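Local structure of regulatory Subunit of Protein Kinase A (cAMP-dependent) from Euglena gracilis (Euglena gracilis, 6RSX) at residues M178-A183 and V259-E264; E160-Q165 and F205-D210; H69-Q74 and G87-L92; S58-K63 and F81-S86. The protein binds cyclic AMP at two cyclic nucleotide-binding domains and, as a regulatory subunit, probably holds the kinase catalytic subunit inactive until the nucleotide arrives. All blocks are in the same frame, centred on the assembly; numbering follows the deposited sequence. Where two conformers were deposited one is given.

Contact 1: residues M178-A183 and V259-E264; sequences MTMADA and VSLDRE
Leu261 packs against Met180 and Ala183 in a buried apolar contact between the C-terminal end of helix 174-183 and the C-terminal end of strand 256-262 of the second cyclic nucleotide-binding domain. The short axes of the two elements run nearly perpendicular, at 92°. Leu261 is the strand residue whose side chain touches both helix residues. Its CD2 lies against Ala183 CB at 3.7 Å and also borders the sulfur of Met180, while Leu261 CD1 is nearer to that atom, 3.9 Å from Met180 SD. Met180 leaves the helix with CG trans to its own N (chi1 -179°) and then bends at both further torsions, which brings the sulfur to the leucine with the two side chains at about a right angle. The polar link is indirect: one water donates to Ala183 O at 2.8 Å and accepts from Asp262 N at 3.3 Å, bridging the helix end to the strand end. Asp262 in turn is the N-cap of helix 263-269, its OD1 bonded to Ser265 N, and its OD2 forms a salt bridge with Arg46. Around this centre, Met180 also leans on Leu163 of helix 149-165, and Leu261 pairs through its backbone with Phe205 of strand 204-208.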
# COMPACT_ATOMS: atom_id res chain seq x y z
N MET A 178 4.70 4.60 6.03
CA MET A 178 4.53 5.44 4.85
C MET A 178 3.84 4.69 3.73
O MET A 178 2.96 5.24 3.05
CB MET A 178 5.90 5.95 4.38
CG MET A 178 6.73 6.51 5.50
SD MET A 178 8.15 7.41 4.81
CE MET A 178 7.43 8.93 4.18
N THR A 179 4.24 3.44 3.48
CA THR A 179 3.65 2.71 2.37
C THR A 179 2.22 2.30 2.71
O THR A 179 1.36 2.22 1.83
CB THR A 179 4.50 1.49 2.02
OG1 THR A 179 4.68 0.71 3.19
CG2 THR A 179 5.88 1.91 1.56
N MET A 180 1.94 2.13 4.00
CA MET A 180 0.57 1.86 4.43
C MET A 180 -0.29 3.09 4.17
O MET A 180 -1.39 2.99 3.60
CB MET A 180 0.54 1.45 5.90
CG MET A 180 -0.89 1.14 6.42
SD MET A 180 -1.69 -0.23 5.56
CE MET A 180 -0.65 -1.59 5.99
N ALA A 181 0.22 4.28 4.51
CA ALA A 181 -0.50 5.50 4.19
C ALA A 181 -0.78 5.61 2.70
O ALA A 181 -1.87 6.03 2.31
CB ALA A 181 0.26 6.72 4.69
N ASP A 182 0.22 5.32 1.84
CA ASP A 182 -0.02 5.39 0.40
C ASP A 182 -1.23 4.54 0.01
O ASP A 182 -2.04 4.94 -0.84
CB ASP A 182 1.19 4.88 -0.39
CG ASP A 182 2.45 5.74 -0.21
OD1 ASP A 182 2.34 6.91 0.19
OD2 ASP A 182 3.56 5.22 -0.50
N ALA A 183 -1.31 3.34 0.58
CA ALA A 183 -2.26 2.32 0.15
C ALA A 183 -3.67 2.54 0.70
O ALA A 183 -4.65 2.19 0.03
CB ALA A 183 -1.77 0.94 0.57
N VAL A 259 -10.90 3.77 6.56
CA VAL A 259 -9.98 3.62 5.44
C VAL A 259 -9.92 2.14 5.12
O VAL A 259 -10.10 1.28 6.00
CB VAL A 259 -8.57 4.19 5.73
CG1 VAL A 259 -8.57 5.71 5.61
CG2 VAL A 259 -8.10 3.75 7.10
N SER A 260 -9.66 1.84 3.86
CA SER A 260 -9.69 0.46 3.40
C SER A 260 -8.43 0.10 2.61
O SER A 260 -7.73 0.95 2.07
CB SER A 260 -10.92 0.19 2.54
OG SER A 260 -10.86 0.93 1.34
N LEU A 261 -8.17 -1.20 2.58
CA LEU A 261 -7.18 -1.82 1.70
C LEU A 261 -7.91 -2.80 0.80
O LEU A 261 -8.69 -3.63 1.29
CB LEU A 261 -6.10 -2.55 2.49
CG LEU A 261 -5.20 -1.78 3.43
CD1 LEU A 261 -4.28 -2.75 4.12
CD2 LEU A 261 -4.40 -0.72 2.59
N ASP A 262 -7.65 -2.71 -0.51
CA ASP A 262 -8.23 -3.72 -1.38
C ASP A 262 -7.45 -5.03 -1.26
O ASP A 262 -6.38 -5.09 -0.66
CB ASP A 262 -8.32 -3.20 -2.83
CG ASP A 262 -6.96 -3.10 -3.53
OD1 ASP A 262 -5.95 -3.68 -3.07
OD2 ASP A 262 -6.90 -2.42 -4.58
N ARG A 263 -8.02 -6.11 -1.81
CA ARG A 263 -7.44 -7.44 -1.61
C ARG A 263 -5.95 -7.48 -1.95
O ARG A 263 -5.14 -8.05 -1.21
CB ARG A 263 -8.20 -8.47 -2.44
CG ARG A 263 -7.56 -9.83 -2.37
CD ARG A 263 -8.28 -10.84 -3.26
NE ARG A 263 -9.72 -10.91 -2.99
CZ ARG A 263 -10.29 -11.78 -2.15
NH1 ARG A 263 -11.61 -11.77 -1.99
NH2 ARG A 263 -9.56 -12.66 -1.48
N GLU A 264 -5.59 -6.91 -3.11
CA GLU A 264 -4.19 -6.93 -3.56
C GLU A 264 -3.27 -6.21 -2.57
O GLU A 264 -2.21 -6.72 -2.21
CB GLU A 264 -4.11 -6.31 -4.96
CG GLU A 264 -2.74 -6.36 -5.62
CD GLU A 264 -2.69 -5.62 -6.97
OE1 GLU A 264 -3.56 -4.78 -7.27
OE2 GLU A 264 -1.76 -5.88 -7.76
O HOH W 1 -6.03 0.05 -1.14

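Contact 2: residues E160-Q165 and F205-D210; sequences EDFLAQ and FYIIID
Every contact across this interface is made by one ring: Phe162 projects from helix 149-165 and puts its far end into the corner that the chain turns at Ile209, after strand 204-208. The outermost carbon of the ring, Phe162 CZ, meets two isoleucines in different ways. Ile209 CG1 lies over one face, 4.3 Å from the ring centroid and 27° off the normal, a CH-pi contact in which this methylene is 3.9 Å from Phe162 CZ. At the ring's edge, near its plane, Ile207 CG2 comes to 3.8 Å from the same CZ, and Ile208 O stands close by at 4.1 Å from it. Face and edge are thus engaged by residues two apart in the chain, with the carbonyl of the residue between them at the rim.

The first torsion of Phe162 explains the reach: at chi1 -177° the ring turns away from the backbone N of its own residue, which sends it from the helix toward the strand. For Ile207 it is the CG2 methyl, rather than the longer CG1 branch, that is presented to the aromatic edge. Val259 of the adjoining strand 256-262 touches both Phe162 and Ile209, continuing the apolar surface beside the ring.

The corner itself has a recognisable form. Ile209 and Asp210 both face His257, making a classic beta bulge, and Asp210 OD1 is hydrogen-bonded to His257 ND1. Through Phe162, helix 149-165 packs on a bulged corner of the beta-barrel of the second cyclic nucleotide-binding domain, the helix-on-barrel packing expected of this fold.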
# COMPACT_ATOMS: atom_id res chain seq x y z
N GLU A 160 -0.13 10.07 9.37
CA GLU A 160 0.96 9.65 10.24
C GLU A 160 0.47 9.41 11.66
O GLU A 160 0.72 8.35 12.24
CB GLU A 160 2.09 10.69 10.22
CG GLU A 160 3.41 10.13 9.67
CD GLU A 160 3.70 8.69 10.12
OE1 GLU A 160 3.64 7.76 9.27
OE2 GLU A 160 4.00 8.47 11.32
N ASP A 161 -0.22 10.39 12.25
CA ASP A 161 -0.71 10.22 13.62
C ASP A 161 -1.59 8.97 13.74
O ASP A 161 -1.43 8.16 14.67
CB ASP A 161 -1.47 11.46 14.08
CG ASP A 161 -0.58 12.68 14.21
OD1 ASP A 161 0.65 12.50 14.36
OD2 ASP A 161 -1.11 13.82 14.16
N PHE A 162 -2.52 8.80 12.80
CA PHE A 162 -3.42 7.65 12.85
C PHE A 162 -2.64 6.34 12.90
O PHE A 162 -2.87 5.49 13.77
CB PHE A 162 -4.37 7.68 11.66
CG PHE A 162 -5.40 6.57 11.67
CD1 PHE A 162 -6.41 6.55 12.61
CD2 PHE A 162 -5.36 5.55 10.73
CE1 PHE A 162 -7.36 5.53 12.63
CE2 PHE A 162 -6.30 4.53 10.73
CZ PHE A 162 -7.30 4.51 11.69
N LEU A 163 -1.70 6.17 11.97
CA LEU A 163 -0.98 4.90 11.88
C LEU A 163 -0.11 4.66 13.11
O LEU A 163 0.10 3.51 13.51
CB LEU A 163 -0.13 4.87 10.60
CG LEU A 163 -0.97 5.05 9.33
CD1 LEU A 163 -0.10 5.29 8.08
CD2 LEU A 163 -1.88 3.88 9.14
N ALA A 164 0.37 5.73 13.74
CA ALA A 164 1.18 5.58 14.95
C ALA A 164 0.36 5.18 16.17
O ALA A 164 0.93 4.59 17.10
CB ALA A 164 1.95 6.87 15.24
N GLN A 165 -0.94 5.46 16.20
CA GLN A 165 -1.74 5.23 17.40
C GLN A 165 -2.82 4.16 17.23
O GLN A 165 -3.65 3.99 18.13
CB GLN A 165 -2.39 6.54 17.86
CG GLN A 165 -3.57 6.96 17.02
CD GLN A 165 -3.88 8.44 17.15
OE1 GLN A 165 -3.11 9.20 17.75
NE2 GLN A 165 -5.01 8.86 16.57
N PHE A 205 -10.49 -4.73 3.21
CA PHE A 205 -10.22 -4.73 4.64
C PHE A 205 -10.39 -3.30 5.14
O PHE A 205 -9.94 -2.35 4.49
CB PHE A 205 -8.79 -5.24 4.88
CG PHE A 205 -8.34 -5.14 6.30
CD1 PHE A 205 -8.91 -5.95 7.28
CD2 PHE A 205 -7.36 -4.23 6.67
CE1 PHE A 205 -8.49 -5.86 8.61
CE2 PHE A 205 -6.94 -4.14 7.99
CZ PHE A 205 -7.49 -4.96 8.96
N TYR A 206 -11.04 -3.14 6.29
CA TYR A 206 -11.43 -1.81 6.74
C TYR A 206 -10.91 -1.54 8.14
O TYR A 206 -10.94 -2.43 9.01
CB TYR A 206 -12.96 -1.68 6.76
CG TYR A 206 -13.55 -1.79 5.38
CD1 TYR A 206 -13.82 -3.05 4.84
CD2 TYR A 206 -13.80 -0.64 4.62
CE1 TYR A 206 -14.36 -3.14 3.54
CE2 TYR A 206 -14.34 -0.73 3.36
CZ TYR A 206 -14.61 -1.99 2.83
OH TYR A 206 -15.13 -2.08 1.57
N ILE A 207 -10.47 -0.30 8.37
CA ILE A 207 -10.16 0.19 9.72
C ILE A 207 -11.04 1.40 9.99
O ILE A 207 -11.10 2.33 9.18
CB ILE A 207 -8.67 0.57 9.86
CG1 ILE A 207 -7.75 -0.56 9.40
CG2 ILE A 207 -8.35 0.91 11.32
CD1 ILE A 207 -7.25 -0.35 7.98
N ILE A 208 -11.71 1.39 11.14
CA ILE A 208 -12.61 2.49 11.48
C ILE A 208 -11.81 3.65 12.05
O ILE A 208 -11.04 3.48 13.00
CB ILE A 208 -13.66 2.01 12.49
CG1 ILE A 208 -14.40 0.81 11.89
CG2 ILE A 208 -14.58 3.18 12.85
CD1 ILE A 208 -15.19 0.01 12.93
N ILE A 209 -12.01 4.84 11.48
CA ILE A 209 -11.45 6.06 12.05
C ILE A 209 -12.42 6.62 13.10
O ILE A 209 -12.04 6.84 14.25
CB ILE A 209 -11.16 7.12 10.97
CG1 ILE A 209 -10.15 6.55 9.97
CG2 ILE A 209 -10.62 8.38 11.63
CD1 ILE A 209 -10.03 7.40 8.71
N ASP A 210 -13.66 6.86 12.70
CA ASP A 210 -14.68 7.29 13.64
C ASP A 210 -16.00 6.63 13.25
O ASP A 210 -16.18 6.18 12.12
CB ASP A 210 -14.83 8.83 13.68
CG ASP A 210 -15.04 9.46 12.32
OD1 ASP A 210 -16.19 9.45 11.83
OD2 ASP A 210 -14.07 9.99 11.74

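Contact 3: residues H69-Q74 and G87-L92; sequences HFIMKQ and GTCNIL. With CMP (adenosine-3',5'-cyclic-monophosphate), chain B.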
# COMPACT_ATOMS: atom_id res chain seq x y z
N HIS A 69 24.62 -5.39 -9.45
CA HIS A 69 24.95 -3.98 -9.55
C HIS A 69 23.96 -3.11 -8.77
O HIS A 69 22.75 -3.39 -8.72
CB HIS A 69 25.00 -3.57 -11.02
CG HIS A 69 26.18 -4.14 -11.75
ND1 HIS A 69 27.08 -3.34 -12.43
CD2 HIS A 69 26.61 -5.41 -11.91
CE1 HIS A 69 28.01 -4.11 -12.98
NE2 HIS A 69 27.75 -5.37 -12.67
N PHE A 70 24.48 -2.04 -8.18
CA PHE A 70 23.67 -1.11 -7.39
C PHE A 70 22.99 -0.09 -8.30
O PHE A 70 23.65 0.65 -9.04
CB PHE A 70 24.50 -0.39 -6.33
CG PHE A 70 24.91 -1.25 -5.17
CD1 PHE A 70 26.08 -2.00 -5.22
CD2 PHE A 70 24.11 -1.35 -4.03
CE1 PHE A 70 26.45 -2.81 -4.15
CE2 PHE A 70 24.48 -2.18 -2.95
CZ PHE A 70 25.63 -2.89 -3.01
N ILE A 71 21.67 -0.02 -8.20
CA ILE A 71 20.92 1.01 -8.90
C ILE A 71 21.09 2.35 -8.22
O ILE A 71 21.15 3.40 -8.88
CB ILE A 71 19.44 0.57 -8.96
CG1 ILE A 71 19.37 -0.67 -9.87
CG2 ILE A 71 18.59 1.68 -9.53
CD1 ILE A 71 18.42 -1.71 -9.37
N MET A 72 21.17 2.34 -6.89
CA MET A 72 21.47 3.52 -6.09
C MET A 72 22.14 3.06 -4.81
O MET A 72 21.95 1.92 -4.35
CB MET A 72 20.24 4.34 -5.76
CG MET A 72 19.15 3.55 -4.94
SD MET A 72 17.71 4.60 -4.58
CE MET A 72 17.09 4.85 -6.22
N LYS A 73 22.96 3.94 -4.24
CA LYS A 73 23.59 3.67 -2.96
C LYS A 73 23.05 4.60 -1.90
O LYS A 73 22.79 5.78 -2.16
CB LYS A 73 25.11 3.80 -3.05
CG LYS A 73 25.69 2.95 -4.13
CD LYS A 73 26.80 2.08 -3.58
CE LYS A 73 26.35 1.23 -2.39
NZ LYS A 73 27.52 0.49 -1.83
N GLN A 74 22.92 4.06 -0.70
CA GLN A 74 22.51 4.85 0.44
C GLN A 74 23.42 6.08 0.51
O GLN A 74 24.60 6.00 0.21
CB GLN A 74 22.63 4.03 1.72
CG GLN A 74 21.98 4.69 2.91
CD GLN A 74 21.99 3.77 4.11
OE1 GLN A 74 22.20 2.58 3.95
NE2 GLN A 74 21.82 4.32 5.33
N GLY A 87 12.82 -8.72 -12.64
CA GLY A 87 13.90 -8.99 -11.72
C GLY A 87 13.51 -8.64 -10.30
O GLY A 87 12.43 -8.14 -10.02
N THR A 88 14.43 -8.89 -9.38
CA THR A 88 14.22 -8.50 -7.99
C THR A 88 15.44 -7.69 -7.52
O THR A 88 16.53 -7.81 -8.07
CB THR A 88 14.01 -9.68 -7.07
OG1 THR A 88 15.22 -10.47 -7.02
CG2 THR A 88 12.76 -10.53 -7.58
N CYS A 89 15.22 -6.89 -6.48
CA CYS A 89 16.23 -6.01 -5.91
C CYS A 89 16.24 -6.16 -4.40
O CYS A 89 15.18 -6.36 -3.79
CB CYS A 89 15.97 -4.49 -6.23
SG CYS A 89 16.16 -4.07 -7.97
N ASN A 90 17.42 -6.08 -3.79
CA ASN A 90 17.52 -6.07 -2.34
C ASN A 90 17.61 -4.63 -1.84
O ASN A 90 18.38 -3.83 -2.38
CB ASN A 90 18.75 -6.84 -1.85
CG ASN A 90 18.51 -8.38 -1.95
OD1 ASN A 90 17.38 -8.82 -2.07
ND2 ASN A 90 19.58 -9.15 -1.94
N ILE A 91 16.86 -4.34 -0.79
CA ILE A 91 16.95 -3.09 -0.05
C ILE A 91 17.93 -3.32 1.09
O ILE A 91 17.70 -4.19 1.95
CB ILE A 91 15.58 -2.65 0.49
CG1 ILE A 91 14.54 -2.56 -0.62
CG2 ILE A 91 15.72 -1.35 1.30
CD1 ILE A 91 14.93 -1.63 -1.82
N LEU A 92 19.02 -2.56 1.10
CA LEU A 92 20.09 -2.69 2.09
C LEU A 92 20.25 -1.37 2.83
O LEU A 92 20.30 -0.31 2.19
CB LEU A 92 21.41 -3.08 1.42
CG LEU A 92 21.33 -4.34 0.56
CD1 LEU A 92 22.31 -4.33 -0.56
CD2 LEU A 92 21.64 -5.48 1.49
P CMP B . 15.15 6.93 -1.24
O1P CMP B . 15.05 8.08 -2.31
O2P CMP B . 15.58 7.15 0.15
O5' CMP B . 16.20 5.84 -1.78
C5' CMP B . 16.20 4.51 -1.28
C4' CMP B . 14.79 4.01 -1.37
O4' CMP B . 14.57 2.71 -0.81
C3' CMP B . 13.80 4.86 -0.61
O3' CMP B . 13.64 6.13 -1.19
C2' CMP B . 12.54 3.98 -0.60
O2' CMP B . 11.84 4.19 -1.82
C1' CMP B . 13.17 2.56 -0.61
N9 CMP B . 12.99 1.82 0.64
C8 CMP B . 12.53 0.52 0.72
N7 CMP B . 12.55 0.16 1.99
C5 CMP B . 12.97 1.22 2.70
C6 CMP B . 13.12 1.33 4.05
N6 CMP B . 12.90 0.39 5.12
N1 CMP B . 13.52 2.46 4.60
C2 CMP B . 13.83 3.50 3.76
N3 CMP B . 13.67 3.41 2.40
C4 CMP B . 13.25 2.24 1.87
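Ile71 with Cys89, and Phe70 with Leu92, make the two apolar contacts here. Ile71 CD1 reaches Cys89 SG at 3.6 Å, the closest approach between the segments. Next to it, Phe70 CE2 meets Leu92 CD1 at 3.9 Å, with the two side chains at about a right angle. The ring of Phe70 has a further neighbour within its own segment: Lys73 CE lies 3.8 Å above one face, displaced toward the rim. Strand 127-130 runs between strands 70-72 and 89-93 in the sheet, so these side chains bridge across an intervening strand, whose Val128 touches Cys89 and whose Gln129 touches both Phe70 and Leu92.

The polar group at this contact is the Gln74 amide. Gln74 OE1 stands 3.9 Å from Leu92 O, an approach of two oxygens without a bond; the amide oxygen is instead hydrogen-bonded to Gln94 N, just past the second segment. The extended chain of Gln74 carries the amide across to that partner.

Ligand contacts form the third group. Met72 SD is 3.4 Å from O5' of the cyclic AMP, a member of the cyclic phosphate ring, and Ile91 CG2 is 3.6 Å from N7 of the adenine. Hydrogen bonds to the nucleotide come from elsewhere, among them Glu115, Arg124, Ala125 and Tyr175. The chemistry implies a division of labour, in which these strands supply van der Waals surface to sugar-phosphate and base while other residues of the pocket supply the polar grip.

Contact 4: residues S58-K63 and F81-S86; sequences SSMFEK and FYVIES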
# COMPACT_ATOMS: atom_id res chain seq x y z
N SER A 58 4.51 9.39 -21.51
CA SER A 58 5.43 9.99 -22.45
C SER A 58 6.82 10.24 -21.86
O SER A 58 7.78 10.37 -22.63
CB SER A 58 4.85 11.32 -22.99
OG SER A 58 4.80 12.33 -21.99
N SER A 59 6.95 10.27 -20.53
CA SER A 59 8.19 10.64 -19.86
C SER A 59 8.99 9.46 -19.31
O SER A 59 10.22 9.56 -19.23
CB SER A 59 7.90 11.59 -18.68
OG SER A 59 7.31 12.81 -19.14
N MET A 60 8.35 8.37 -18.87
CA MET A 60 9.16 7.32 -18.24
C MET A 60 10.16 6.74 -19.23
O MET A 60 9.89 6.62 -20.43
CB MET A 60 8.26 6.20 -17.68
CG MET A 60 7.82 6.50 -16.30
SD MET A 60 6.97 5.12 -15.54
CE MET A 60 7.91 5.06 -14.01
N PHE A 61 11.34 6.39 -18.73
CA PHE A 61 12.39 5.82 -19.55
C PHE A 61 12.94 4.53 -18.94
O PHE A 61 12.85 4.29 -17.72
CB PHE A 61 13.54 6.83 -19.77
CG PHE A 61 14.15 7.39 -18.50
CD1 PHE A 61 13.55 8.46 -17.84
CD2 PHE A 61 15.32 6.87 -18.00
CE1 PHE A 61 14.13 9.01 -16.66
CE2 PHE A 61 15.91 7.41 -16.83
CZ PHE A 61 15.31 8.48 -16.17
N GLU A 62 13.56 3.73 -19.80
CA GLU A 62 14.06 2.39 -19.41
C GLU A 62 15.45 2.50 -18.80
O GLU A 62 16.29 3.30 -19.25
CB GLU A 62 14.13 1.47 -20.62
CG GLU A 62 12.81 1.22 -21.30
CD GLU A 62 12.95 0.34 -22.54
OE1 GLU A 62 12.49 0.76 -23.62
OE2 GLU A 62 13.52 -0.77 -22.43
N LYS A 63 15.69 1.70 -17.78
CA LYS A 63 17.01 1.52 -17.20
C LYS A 63 17.17 0.04 -16.93
O LYS A 63 16.22 -0.59 -16.49
CB LYS A 63 17.17 2.24 -15.88
CG LYS A 63 18.61 2.29 -15.40
CD LYS A 63 18.76 3.21 -14.16
CE LYS A 63 19.63 4.46 -14.45
NZ LYS A 63 19.39 5.08 -15.81
N PHE A 81 13.15 8.31 -9.72
CA PHE A 81 12.20 7.41 -9.08
C PHE A 81 11.99 6.21 -10.00
O PHE A 81 11.89 6.37 -11.22
CB PHE A 81 10.89 8.17 -8.82
CG PHE A 81 9.78 7.32 -8.30
CD1 PHE A 81 9.81 6.84 -7.02
CD2 PHE A 81 8.64 7.18 -9.03
CE1 PHE A 81 8.72 6.07 -6.49
CE2 PHE A 81 7.56 6.43 -8.53
CZ PHE A 81 7.60 5.92 -7.25
N TYR A 82 11.94 4.99 -9.42
CA TYR A 82 11.98 3.78 -10.23
C TYR A 82 10.79 2.87 -9.94
O TYR A 82 10.32 2.79 -8.80
CB TYR A 82 13.27 2.95 -9.96
CG TYR A 82 14.55 3.68 -10.33
CD1 TYR A 82 15.03 3.64 -11.63
CD2 TYR A 82 15.30 4.36 -9.36
CE1 TYR A 82 16.22 4.29 -11.99
CE2 TYR A 82 16.48 5.01 -9.70
CZ TYR A 82 16.94 4.96 -11.01
OH TYR A 82 18.11 5.57 -11.37
N VAL A 83 10.33 2.17 -10.99
CA VAL A 83 9.43 1.01 -10.82
C VAL A 83 10.08 -0.20 -11.47
O VAL A 83 10.55 -0.13 -12.61
CB VAL A 83 8.03 1.26 -11.42
CG1 VAL A 83 7.05 0.08 -11.12
CG2 VAL A 83 7.42 2.57 -10.91
N ILE A 84 10.06 -1.35 -10.79
CA ILE A 84 10.66 -2.55 -11.34
C ILE A 84 9.74 -3.14 -12.41
O ILE A 84 8.54 -3.35 -12.16
CB ILE A 84 10.91 -3.59 -10.23
CG1 ILE A 84 11.96 -3.04 -9.22
CG2 ILE A 84 11.41 -4.88 -10.87
CD1 ILE A 84 12.22 -3.99 -8.00
N GLU A 85 10.29 -3.44 -13.57
CA GLU A 85 9.58 -4.18 -14.60
C GLU A 85 9.90 -5.68 -14.52
O GLU A 85 8.98 -6.51 -14.51
CB GLU A 85 9.95 -3.64 -15.99
CG GLU A 85 9.14 -4.35 -17.11
CD GLU A 85 9.44 -3.70 -18.47
OE1 GLU A 85 10.64 -3.43 -18.76
OE2 GLU A 85 8.48 -3.38 -19.21
N SER A 86 11.19 -6.03 -14.41
CA SER A 86 11.65 -7.43 -14.32
C SER A 86 12.73 -7.54 -13.27
O SER A 86 13.51 -6.60 -13.05
CB SER A 86 12.31 -7.92 -15.61
OG SER A 86 11.66 -7.49 -16.77
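Lys63 and Tyr82 form the tighter of two side-chain meetings here, through the aliphatic part of the lysine. Lys63 CD approaches Tyr82 CE1 to 3.5 Å, coming at the ring obliquely, and Lys63 CE lies 3.6 Å from Tyr82 OH. The lysine chain runs extended through its first two torsions (chi1 -169°) and bends at chi3 and chi4, which lays its methylenes by the phenol end. In the second meeting, Met60 CE touches Val83 CG2 at 4.0 Å, the two side chains crossing at about a right angle; Met60 is the first residue to leave helical geometry after helix 50-59, so this contact lies where the chain passes from that helix into strand 61-65.

One shell further out, Tyr82 OH is hydrogen-bonded to Asn80 ND2, and its ring meets that of Phe113 at about 25° between planes. At the end of strand 80-84, Glu85 and Ser86 both face Arg135 in a classic beta bulge, and Glu85 OE2 forms a salt bridge with Arg34. Strand 134-140 separates strands 61-65 and 80-84 in the antiparallel sheet, hydrogen-bonded to both, while helix 29-39 lies against Met60 and Val83, and helix 43-46 adds Phe45 to the same two residues.

In the fold
From the N terminus, contact 4 opens first at 58-63, and contact 3 opens at 69-74 before contact 4 closes at 81-86; contact 3 then closes at 87-92. The two therefore cross within the first nucleotide-binding domain. Each spans one sheet there, across its intervening strand, and the two sheets meet where the contacts touch, at Met72 with Tyr82 and Cys89 with Ile84. Contacts 2 and 1 follow in series and also cross: 160-165, 178-183, 205-210, 259-264. They join two successive helices to neighbouring strands 204-208 and 256-262 of one sheet, linked by backbone pairing of Leu261 with Phe205. Contacts 2 and 3 lie on opposite sides of the chain's centre, their centres about 32 Å apart.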